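Local coordinates for protein type I polyketide synthase PikAII (Streptomyces venezuelae, PDB 3QP9) that is a C2-type ketoreductase domain of a modular polyketide synthase that probably epimerises the alpha-substituent of beta-ketoacyl intermediates rather than reducing them, at residues Ala405-Ala410 against Ser494-Gly499. Sequence-based numbering, arbitrary orientation.
Sequences AIWGGA and SSFAPG
Trp-407 and Phe-496 bridge two well-separated backbones, 11.0 Å apart at the nearest CA pair, Trp-407 and Ala-497, with 405-410 running as a loop and 494-499 as helix. Such spacing shows how one aromatic pair can link distant parts of a fold. Both side chains leave their backbones toward the other segment. In Phe-496, CG lies anti to the backbone N (chi1 -171°), which carries the phenyl ring outward from the helix until its CZ corner stands 3.3 Å above the plane of the indole of Trp-407, offset toward its rim. The touch is made with the five-membered ring: CZ of Phe-496 comes 3.4 Å from NE1 of Trp-407 and almost as near to CE2, while CE1 of Phe-496 follows a little farther off. The arrangement is an edge-to-face stack, tilted from the perpendicular with the planes at 61° and the centroid of the phenyl ring 4.7 Å from that of the five-membered ring of Trp-407. Trp-493 and Phe-500 also meet the Phe-496 ring, so the pair belongs to a larger aromatic cluster; on the loop side, Leu-233 of strand 227-235 and Leu-508 pack against Trp-407. The contact thus joins the loop between strand 396-402 and helix 413-426, in the Rossmann-type ketoreductase domain, to helix 493-501 near the C-terminal end of the chain. Both rings are buried, and carbon approaches NE1 from above the indole face, so its N-H is not used toward the phenyl ring; the cohesion probably comes from dispersion, helped by a weakly positive C-H edge facing the pi cloud.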
loop_
_atom_site.group_PDB
_atom_site.type_symbol
_atom_site.label_atom_id
_atom_site.label_comp_id
_atom_site.label_asym_id
_atom_site.label_seq_id
_atom_site.Cartn_x
_atom_site.Cartn_y
_atom_site.Cartn_z
ATOM N N ALA A 405 -0.202 4.460 -3.100
ATOM C CA ALA A 405 0.370 3.619 -2.094
ATOM C C ALA A 405 1.876 3.832 -1.884
ATOM O O ALA A 405 2.471 3.276 -0.929
ATOM C CB ALA A 405 0.095 2.121 -2.481
ATOM N N ILE A 406 2.507 4.539 -2.807
ATOM C CA ILE A 406 3.968 4.733 -2.790
ATOM C C ILE A 406 4.315 6.031 -2.044
ATOM O O ILE A 406 4.986 6.002 -1.018
ATOM C CB ILE A 406 4.499 4.825 -4.185
ATOM C CG1 ILE A 406 4.262 3.457 -4.915
ATOM C CG2 ILE A 406 6.053 5.156 -4.156
ATOM C CD1 ILE A 406 4.872 2.197 -4.227
ATOM N N TRP A 407 3.741 7.138 -2.493
ATOM C CA TRP A 407 4.011 8.397 -1.873
ATOM C C TRP A 407 2.746 8.997 -1.248
ATOM O O TRP A 407 2.848 9.768 -0.298
ATOM C CB TRP A 407 4.701 9.357 -2.875
ATOM C CG TRP A 407 4.005 9.628 -4.207
ATOM C CD1 TRP A 407 2.800 10.269 -4.412
ATOM C CD2 TRP A 407 4.530 9.346 -5.509
ATOM N NE1 TRP A 407 2.538 10.364 -5.753
ATOM C CE2 TRP A 407 3.579 9.804 -6.450
ATOM C CE3 TRP A 407 5.717 8.701 -5.974
ATOM C CZ2 TRP A 407 3.788 9.709 -7.832
ATOM C CZ3 TRP A 407 5.909 8.569 -7.357
ATOM C CH2 TRP A 407 4.934 9.075 -8.265
ATOM N N GLY A 408 1.555 8.640 -1.722
ATOM C CA GLY A 408 0.318 9.222 -1.071
ATOM C C GLY A 408 -0.099 10.530 -1.741
ATOM O O GLY A 408 0.722 11.228 -2.403
ATOM N N GLY A 409 -1.320 10.951 -1.506
ATOM C CA GLY A 409 -1.847 12.149 -2.146
ATOM C C GLY A 409 -3.012 12.551 -1.273
ATOM O O GLY A 409 -3.631 11.723 -0.659
ATOM N N ALA A 410 -3.290 13.839 -1.169
ATOM C CA ALA A 410 -4.435 14.249 -0.357
ATOM C C ALA A 410 -5.710 13.703 -1.011
ATOM O O ALA A 410 -5.864 13.703 -2.268
ATOM C CB ALA A 410 -4.471 15.777 -0.281
ATOM N N SER A 494 10.609 18.642 -10.913
ATOM C CA SER A 494 10.727 20.062 -10.648
ATOM C C SER A 494 9.328 20.674 -10.255
ATOM O O SER A 494 9.278 21.677 -9.522
ATOM C CB SER A 494 11.446 20.755 -11.828
ATOM O OG SER A 494 10.618 20.843 -12.997
ATOM N N SER A 495 8.214 20.048 -10.687
ATOM C CA SER A 495 6.861 20.474 -10.269
ATOM C C SER A 495 6.366 19.632 -9.137
ATOM O O SER A 495 5.771 20.132 -8.201
ATOM C CB SER A 495 5.853 20.405 -11.403
ATOM O OG SER A 495 6.300 21.310 -12.406
ATOM N N PHE A 496 6.673 18.337 -9.194
ATOM C CA PHE A 496 6.157 17.448 -8.182
ATOM C C PHE A 496 6.715 17.647 -6.777
ATOM O O PHE A 496 5.960 17.634 -5.827
ATOM C CB PHE A 496 6.296 15.979 -8.625
ATOM C CG PHE A 496 5.574 14.992 -7.688
ATOM C CD1 PHE A 496 4.319 14.487 -8.007
ATOM C CD2 PHE A 496 6.195 14.590 -6.474
ATOM C CE1 PHE A 496 3.678 13.602 -7.092
ATOM C CE2 PHE A 496 5.601 13.735 -5.551
ATOM C CZ PHE A 496 4.337 13.190 -5.861
ATOM N N ALA A 497 8.041 17.686 -6.640
ATOM C CA ALA A 497 8.675 17.742 -5.327
ATOM C C ALA A 497 8.292 19.022 -4.560
ATOM O O ALA A 497 7.967 18.919 -3.394
ATOM C CB ALA A 497 10.221 17.577 -5.440
ATOM N N PRO A 498 8.260 20.205 -5.208
ATOM C CA PRO A 498 7.719 21.364 -4.398
ATOM C C PRO A 498 6.225 21.173 -4.035
ATOM O O PRO A 498 5.847 21.447 -2.870
ATOM C CB PRO A 498 7.997 22.628 -5.260
ATOM C CG PRO A 498 9.185 22.177 -6.217
ATOM C CD PRO A 498 8.862 20.642 -6.467
ATOM N N GLY A 499 5.408 20.691 -4.990
ATOM C CA GLY A 499 3.956 20.506 -4.731
ATOM C C GLY A 499 3.717 19.471 -3.608
ATOM O O GLY A 499 2.828 19.642 -2.771
#